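L-asparaginase 1 (Escherichia coli, PDB 6NXC) catalyses the hydrolysis of L-asparagine to L-aspartate and ammonium, working in the cytoplasm as an allosteric homotetramer. Local coordinates at residues N172-R177 and L197-E202; D103-L108 and K130-T135; T327-L332 and K344-N349. The protein carries 1 engineered substitution. All coordinates share one frame; numbering follows the deposited sequence.

Contact 1 (N172-R177 and L197-E202); sequences NNRLYR and LPPLLE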
# COMPACT_ATOMS: atom_id res chain seq x y z
N ASN B 172 12.43 10.11 2.18
CA ASN B 172 11.77 9.05 2.98
C ASN B 172 12.23 7.64 2.57
O ASN B 172 11.40 6.77 2.25
CB ASN B 172 10.26 9.17 2.80
CG ASN B 172 9.47 8.36 3.83
OD1 ASN B 172 8.60 7.56 3.48
ND2 ASN B 172 9.77 8.61 5.08
N ASN B 173 13.54 7.42 2.52
CA ASN B 173 14.20 6.12 2.33
C ASN B 173 14.06 5.57 0.93
O ASN B 173 14.23 4.32 0.79
CB ASN B 173 13.70 5.09 3.39
CG ASN B 173 14.07 5.57 4.78
OD1 ASN B 173 13.21 5.81 5.59
ND2 ASN B 173 15.31 5.91 4.95
N ARG B 174 13.62 6.35 -0.07
CA ARG B 174 13.54 5.88 -1.47
C ARG B 174 14.23 6.89 -2.39
O ARG B 174 14.21 8.05 -2.13
CB ARG B 174 12.09 5.70 -1.90
CG ARG B 174 11.49 4.48 -1.17
CD ARG B 174 9.97 4.47 -1.15
NE ARG B 174 9.56 3.05 -1.15
CZ ARG B 174 8.55 2.50 -1.87
NH1 ARG B 174 7.75 3.23 -2.65
NH2 ARG B 174 8.33 1.20 -1.76
N LEU B 175 14.95 6.33 -3.35
CA LEU B 175 15.48 7.09 -4.47
C LEU B 175 14.59 6.86 -5.68
O LEU B 175 14.52 5.69 -6.15
CB LEU B 175 16.91 6.68 -4.75
CG LEU B 175 17.69 7.57 -5.71
CD1 LEU B 175 18.01 8.91 -5.16
CD2 LEU B 175 18.89 6.82 -6.28
N TYR B 176 14.12 7.97 -6.28
CA TYR B 176 13.22 7.94 -7.45
C TYR B 176 13.94 8.51 -8.68
O TYR B 176 14.78 9.42 -8.52
CB TYR B 176 11.97 8.75 -7.17
CG TYR B 176 11.18 8.28 -5.98
CD1 TYR B 176 10.34 7.19 -6.02
CD2 TYR B 176 11.25 8.95 -4.78
CE1 TYR B 176 9.57 6.82 -4.92
CE2 TYR B 176 10.55 8.56 -3.65
CZ TYR B 176 9.63 7.53 -3.75
OH TYR B 176 8.94 7.13 -2.62
N ARG B 177 13.55 8.02 -9.85
CA ARG B 177 13.93 8.73 -11.09
C ARG B 177 13.27 10.10 -11.08
O ARG B 177 12.07 10.20 -10.93
CB ARG B 177 13.52 7.91 -12.29
CG ARG B 177 13.91 8.60 -13.57
CD ARG B 177 13.70 7.79 -14.86
NE ARG B 177 14.72 6.70 -14.89
CZ ARG B 177 14.59 5.54 -15.47
NH1 ARG B 177 13.52 5.29 -16.20
NH2 ARG B 177 15.55 4.62 -15.33
N LEU B 197 6.64 4.31 -12.27
CA LEU B 197 7.90 3.51 -12.26
C LEU B 197 8.24 3.15 -10.82
O LEU B 197 8.17 3.99 -9.96
CB LEU B 197 9.00 4.41 -12.86
CG LEU B 197 10.31 3.72 -13.16
CD1 LEU B 197 10.16 2.83 -14.36
CD2 LEU B 197 11.52 4.69 -13.27
N PRO B 198 8.80 1.96 -10.53
CA PRO B 198 9.25 1.71 -9.17
C PRO B 198 10.51 2.53 -8.85
O PRO B 198 11.12 3.15 -9.71
CB PRO B 198 9.64 0.21 -9.20
CG PRO B 198 8.80 -0.33 -10.41
CD PRO B 198 8.92 0.80 -11.45
N PRO B 199 10.78 2.68 -7.56
CA PRO B 199 11.94 3.40 -7.07
C PRO B 199 13.18 2.72 -7.55
O PRO B 199 13.17 1.56 -7.98
CB PRO B 199 11.90 3.34 -5.56
CG PRO B 199 10.69 2.55 -5.21
CD PRO B 199 10.02 2.03 -6.47
N LEU B 200 14.25 3.47 -7.65
CA LEU B 200 15.54 2.92 -8.09
C LEU B 200 16.21 2.19 -6.88
O LEU B 200 17.00 1.26 -7.10
CB LEU B 200 16.42 4.03 -8.66
CG LEU B 200 15.84 4.77 -9.86
CD1 LEU B 200 16.69 5.93 -10.22
CD2 LEU B 200 15.64 3.87 -11.05
N LEU B 201 16.10 2.70 -5.66
CA LEU B 201 16.82 2.18 -4.48
C LEU B 201 15.85 2.33 -3.32
O LEU B 201 15.08 3.31 -3.30
CB LEU B 201 18.02 3.01 -3.98
CG LEU B 201 19.27 3.17 -4.81
CD1 LEU B 201 20.22 4.09 -4.04
CD2 LEU B 201 19.84 1.79 -5.13
N GLU B 202 15.89 1.42 -2.35
CA GLU B 202 15.13 1.58 -1.08
C GLU B 202 16.12 1.36 0.06
O GLU B 202 16.96 0.50 -0.07
CB GLU B 202 13.94 0.63 -1.05
CG GLU B 202 12.95 0.81 -2.14
CD GLU B 202 11.76 -0.14 -2.13
OE1 GLU B 202 11.95 -1.36 -1.77
OE2 GLU B 202 10.63 0.35 -2.47
O HOH W 1 11.48 6.00 -9.79

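Contact 2 (D103-L108 and K130-T135); sequences DGFVIL and KPVIVT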
# COMPACT_ATOMS: atom_id res chain seq x y z
N ASP B 103 32.52 14.57 -6.93
CA ASP B 103 32.14 13.20 -7.33
C ASP B 103 30.65 13.07 -7.50
O ASP B 103 30.13 12.06 -7.96
CB ASP B 103 32.70 12.23 -6.32
CG ASP B 103 34.21 12.28 -6.21
OD1 ASP B 103 34.80 12.36 -7.30
OD2 ASP B 103 34.75 12.41 -5.04
N GLY B 104 29.91 14.04 -7.00
CA GLY B 104 28.44 14.02 -7.10
C GLY B 104 27.85 15.31 -6.58
O GLY B 104 28.57 16.09 -5.92
N PHE B 105 26.53 15.43 -6.72
CA PHE B 105 25.81 16.70 -6.49
C PHE B 105 24.52 16.38 -5.73
O PHE B 105 23.72 15.56 -6.22
CB PHE B 105 25.59 17.32 -7.88
CG PHE B 105 26.91 17.49 -8.59
CD1 PHE B 105 27.66 18.66 -8.47
CD2 PHE B 105 27.37 16.47 -9.39
CE1 PHE B 105 28.91 18.75 -9.07
CE2 PHE B 105 28.64 16.52 -9.93
CZ PHE B 105 29.42 17.63 -9.70
N VAL B 106 24.29 17.09 -4.66
CA VAL B 106 22.97 17.08 -3.99
C VAL B 106 22.37 18.47 -4.10
O VAL B 106 23.06 19.50 -3.78
CB VAL B 106 23.13 16.64 -2.54
CG1 VAL B 106 21.83 16.86 -1.75
CG2 VAL B 106 23.60 15.19 -2.45
N ILE B 107 21.15 18.52 -4.57
CA ILE B 107 20.43 19.78 -4.74
C ILE B 107 19.45 19.82 -3.56
O ILE B 107 18.46 19.06 -3.60
CB ILE B 107 19.77 19.90 -6.12
CG1 ILE B 107 20.65 19.59 -7.36
CG2 ILE B 107 19.16 21.24 -6.33
CD1 ILE B 107 21.99 20.28 -7.36
N LEU B 108 19.66 20.73 -2.61
CA LEU B 108 18.73 20.90 -1.49
C LEU B 108 17.69 21.92 -1.96
O LEU B 108 18.14 23.02 -2.48
CB LEU B 108 19.44 21.49 -0.28
CG LEU B 108 20.05 20.50 0.68
CD1 LEU B 108 20.63 21.24 1.90
CD2 LEU B 108 19.01 19.48 1.13
N LYS B 130 27.77 11.52 -13.40
CA LYS B 130 27.87 11.61 -11.94
C LYS B 130 26.46 11.77 -11.42
O LYS B 130 25.59 12.23 -12.13
CB LYS B 130 28.77 12.77 -11.47
CG LYS B 130 30.18 12.72 -12.04
CD LYS B 130 31.07 13.82 -11.58
CE LYS B 130 32.38 13.85 -12.35
NZ LYS B 130 33.45 14.58 -11.67
N PRO B 131 26.22 11.36 -10.18
CA PRO B 131 24.88 11.44 -9.62
C PRO B 131 24.56 12.90 -9.31
O PRO B 131 25.39 13.73 -8.78
CB PRO B 131 25.02 10.54 -8.39
CG PRO B 131 26.43 10.61 -8.03
CD PRO B 131 27.19 10.67 -9.30
N VAL B 132 23.27 13.18 -9.48
CA VAL B 132 22.64 14.46 -9.11
C VAL B 132 21.38 14.05 -8.42
O VAL B 132 20.54 13.37 -9.05
CB VAL B 132 22.35 15.33 -10.33
CG1 VAL B 132 21.62 16.53 -9.90
CG2 VAL B 132 23.58 15.71 -11.16
N ILE B 133 21.28 14.39 -7.16
CA ILE B 133 20.17 13.97 -6.29
C ILE B 133 19.51 15.20 -5.68
O ILE B 133 20.16 15.98 -4.93
CB ILE B 133 20.68 13.06 -5.16
CG1 ILE B 133 21.56 11.90 -5.67
CG2 ILE B 133 19.50 12.62 -4.34
CD1 ILE B 133 21.87 10.84 -4.62
N VAL B 134 18.21 15.36 -5.95
CA VAL B 134 17.45 16.45 -5.35
C VAL B 134 16.81 15.89 -4.08
O VAL B 134 16.22 14.82 -4.15
CB VAL B 134 16.43 17.01 -6.36
CG1 VAL B 134 15.74 18.24 -5.87
CG2 VAL B 134 17.06 17.27 -7.76
N THR B 135 16.83 16.66 -3.02
CA THR B 135 16.19 16.33 -1.71
C THR B 135 15.83 17.60 -0.94
O THR B 135 16.17 18.71 -1.34
CB THR B 135 17.08 15.33 -0.93
OG1 THR B 135 16.21 14.66 0.00
CG2 THR B 135 18.24 15.94 -0.16
O HOH W 2 34.16 12.31 -9.87

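Contact 3 (T327-L332 and K344-N349); sequences TKLHYL and KAMSQN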
# COMPACT_ATOMS: atom_id res chain seq x y z
N THR B 327 8.51 20.24 -18.37
CA THR B 327 9.94 20.52 -18.46
C THR B 327 10.42 20.03 -19.83
O THR B 327 11.27 20.64 -20.36
CB THR B 327 10.68 20.02 -17.23
OG1 THR B 327 10.44 18.62 -17.20
CG2 THR B 327 10.17 20.69 -16.00
N LYS B 328 9.89 18.91 -20.37
CA LYS B 328 10.30 18.36 -21.65
C LYS B 328 9.96 19.38 -22.76
O LYS B 328 10.76 19.57 -23.68
CB LYS B 328 9.56 17.05 -21.94
CG LYS B 328 10.19 16.19 -23.03
CD LYS B 328 9.48 14.86 -23.13
CE LYS B 328 10.06 14.00 -24.19
NZ LYS B 328 9.36 12.69 -24.24
N LEU B 329 8.79 20.04 -22.66
CA LEU B 329 8.38 21.07 -23.70
C LEU B 329 9.33 22.26 -23.59
O LEU B 329 9.78 22.71 -24.60
CB LEU B 329 6.95 21.50 -23.46
CG LEU B 329 5.96 20.45 -23.93
CD1 LEU B 329 4.61 20.76 -23.34
CD2 LEU B 329 5.93 20.48 -25.45
N HIS B 330 9.63 22.73 -22.38
CA HIS B 330 10.61 23.83 -22.12
C HIS B 330 11.90 23.46 -22.78
O HIS B 330 12.50 24.30 -23.56
CB HIS B 330 10.86 24.15 -20.67
CG HIS B 330 9.79 25.07 -20.12
ND1 HIS B 330 9.93 26.44 -20.17
CD2 HIS B 330 8.67 24.84 -19.43
CE1 HIS B 330 8.87 26.97 -19.61
NE2 HIS B 330 8.11 26.02 -19.13
N TYR B 331 12.33 22.19 -22.59
CA TYR B 331 13.61 21.76 -23.17
C TYR B 331 13.56 21.75 -24.71
O TYR B 331 14.39 22.40 -25.35
CB TYR B 331 13.97 20.37 -22.59
CG TYR B 331 15.00 19.63 -23.39
CD1 TYR B 331 16.30 20.02 -23.40
CD2 TYR B 331 14.65 18.53 -24.12
CE1 TYR B 331 17.27 19.34 -24.11
CE2 TYR B 331 15.58 17.85 -24.87
CZ TYR B 331 16.90 18.27 -24.89
OH TYR B 331 17.75 17.56 -25.65
N LEU B 332 12.56 21.11 -25.28
CA LEU B 332 12.53 20.94 -26.75
C LEU B 332 12.25 22.29 -27.43
O LEU B 332 12.93 22.52 -28.47
CB LEU B 332 11.43 19.92 -27.09
CG LEU B 332 11.77 18.48 -26.76
CD1 LEU B 332 10.52 17.65 -26.90
CD2 LEU B 332 12.91 17.91 -27.62
N LYS B 344 7.29 14.85 -32.56
CA LYS B 344 7.72 13.44 -32.58
C LYS B 344 8.46 13.13 -31.26
O LYS B 344 8.32 12.03 -30.73
CB LYS B 344 8.61 13.19 -33.81
CG LYS B 344 9.55 12.01 -33.71
CD LYS B 344 10.03 11.48 -35.07
CE LYS B 344 10.12 9.97 -35.12
NZ LYS B 344 10.86 9.51 -36.32
N ALA B 345 9.31 14.03 -30.82
CA ALA B 345 10.21 13.82 -29.67
C ALA B 345 9.35 13.76 -28.39
O ALA B 345 9.75 13.02 -27.44
CB ALA B 345 11.21 14.96 -29.51
N MET B 346 8.22 14.43 -28.39
CA MET B 346 7.40 14.46 -27.16
C MET B 346 6.90 13.03 -26.86
O MET B 346 6.77 12.70 -25.69
CB MET B 346 6.23 15.45 -27.25
CG MET B 346 6.65 16.84 -27.00
SD MET B 346 7.48 17.10 -25.41
CE MET B 346 6.11 16.80 -24.29
N SER B 347 6.71 12.14 -27.82
CA SER B 347 6.26 10.78 -27.44
C SER B 347 7.42 9.77 -27.43
O SER B 347 7.19 8.58 -27.31
CB SER B 347 5.15 10.32 -28.37
OG SER B 347 5.65 10.29 -29.69
N GLN B 348 8.66 10.21 -27.52
CA GLN B 348 9.88 9.37 -27.54
C GLN B 348 10.46 9.37 -26.13
O GLN B 348 10.28 10.41 -25.37
CB GLN B 348 10.90 9.87 -28.55
CG GLN B 348 10.58 9.68 -30.03
CD GLN B 348 11.70 10.17 -30.94
OE1 GLN B 348 11.87 9.66 -32.04
NE2 GLN B 348 12.51 11.14 -30.52
N ASN B 349 11.00 8.27 -25.66
CA ASN B 349 11.63 8.24 -24.33
C ASN B 349 13.02 8.85 -24.44
O ASN B 349 13.96 8.13 -24.84
CB ASN B 349 11.70 6.80 -23.80
CG ASN B 349 12.42 6.65 -22.48
OD1 ASN B 349 12.27 7.53 -21.62
ND2 ASN B 349 12.93 5.45 -22.21

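Contact 1 (N172-R177 and L197-E202)
Arg-174 and Glu-202 turn CG the same way, beside the backbone N (chi1 -71° and -59°), and their side chains then run alongside each other on one face of an antiparallel strand pair broken by a classic beta bulge. They end in a salt bridge of 2.6 Å between Arg-174 NH2 and Glu-202 OE2, with the guanidinium and carboxylate planes 28° apart. Pro-199 covers one face of the Arg-174 guanidinium, with CG 3.9 Å above its centre. At the bulge Leu-200 and Leu-201 both face Leu-175. The carbonyl of Leu-175 receives Leu-200 N at 2.7 Å, and Leu-201 N adds a weak bond. Leu-175 N gives the return bond to Leu-201 O at 3.0 Å. Leu-175 itself points to the other face, where it also meets Thr-168 and Phe-170 of the neighbouring strand 167-171. Further along, Leu-197 CD2 sits over one face of the Arg-177 guanidinium, 3.6 Å from NH1. The charge of that arginine is met by Glu-166. Past the bulge the direct backbone bonding stops, and a water takes over, accepting from Arg-177 N and donating to Pro-198 O, both at 2.9 Å.

Contact 2 (D103-L108 and K130-T135)
The ring of Phe-105 meets Lys-130 at its edge: Lys-130 CD lies in the ring plane, 4.0 Å from CE2. Pro-131 O also lies at this edge, 3.4 Å from CD2. Val-132 CG2 comes to the ring obliquely, and Tyr-27 and Tyr-99 touch Phe-105 from outside the two segments. Phe-105 belongs to a parallel strand pair, 104-108 with 132-135. It is a beta-alpha-beta unit, with helix 114-124 in the connection. Four backbone bonds join it, among them Ile-133 N to Phe-105 O at 2.9 Å and Ile-107 N to Ile-133 O at 2.7 Å. Ile-107, Val-132 and Val-134 share one face, and Val-134 there meets helix 114-124. The other face carries Val-106, Ile-133 and Thr-135 under helix 148-161. Thr-135 holds CG2 between its backbone N and carbonyl carbon, which sets the methyl 3.8 Å from Leu-108 CD2. Lys-130 NZ donates to the carbonyls of Tyr-99 and Tyr-102, and a water links it to Asp-103 OD1, while Asp-103 OD2 accepts from Ser-25 N. Side chains on both faces of this strand pair are thus mostly apolar, with the hydroxyl of Thr-135 satisfied by Phe-170 O, and the charged groups of the two segments lie at the end where the strands begin.

Contact 3 (T327-L332 and K344-N349)
Lys-328 crosses from helix 322-333 to the C-terminal end of helix 339-346, joining two consecutive helices of the C-terminal domain. Its CG is anti to the backbone N (chi1 -163°) and the rest of the chain is fully extended, which carries NZ to a group of backbone carbonyls. Gln-348 O accepts from NZ at 2.7 Å, nearly head-on to the carbonyl. Met-346 O accepts at 3.0 Å, but here NZ stands well above the carbonyl plane, 56° out of it. A third bond, to Ala-345 O at 3.2 Å, is weak. Ala-345 O has a second donor in Gln-348 N, at 3.0 Å, which closes the turn after the helix. The charge of Lys-328 is answered outside the two segments by a salt bridge to Glu-353.

Below this polar end the contact is apolar. The lysine stem and the Met-346 side chain slide past each other in opposite directions, with Met-346 SD 3.7 Å from Lys-328 CG. Bends at its second and third torsions swing the Met-346 methyl CE to Leu-329 CG, 3.7 Å away. Leu-332 CD1 touches both Met-346 SD, at 3.4 Å, and Ala-345 CB, at 3.8 Å. Leu-329 also packs on Ile-232 of strand 232-236, so the helix pair is joined to the edge of the C-terminal sheet.

A methionine in place of Lys-328 would probably leave the carbonyls of Gln-348 and Met-346 without this donor and Glu-353 without its positive mate. Lys-328 is a buried residue, and its ammonium has carbonyl oxygens, a carboxylate and a helix C-terminus close by. Such surroundings are likely to stabilise its positive charge.

Contact 2 comes first along the chain, then contact 1, then contact 3, each closing before the next opens. Contacts 1 and 2 belong to the same mixed sheet of the N-terminal domain. Their centres lie about 14 Å apart, with strand 167-171 between them, and they touch where Leu-175 CD1 meets Ile-133 CG2 at 4.1 Å. Contact 3 is in the C-terminal domain, its centre about 23 Å from each of the others. Its nearest atoms are about 6 Å from contact 1 and about 11 Å from contact 2. Helix 114-124 packs on both Val-134 and Thr-327, and Gly-352 bonds to Arg-177 and, weakly, to Asn-349. The two domains are thus tied together through shared neighbours.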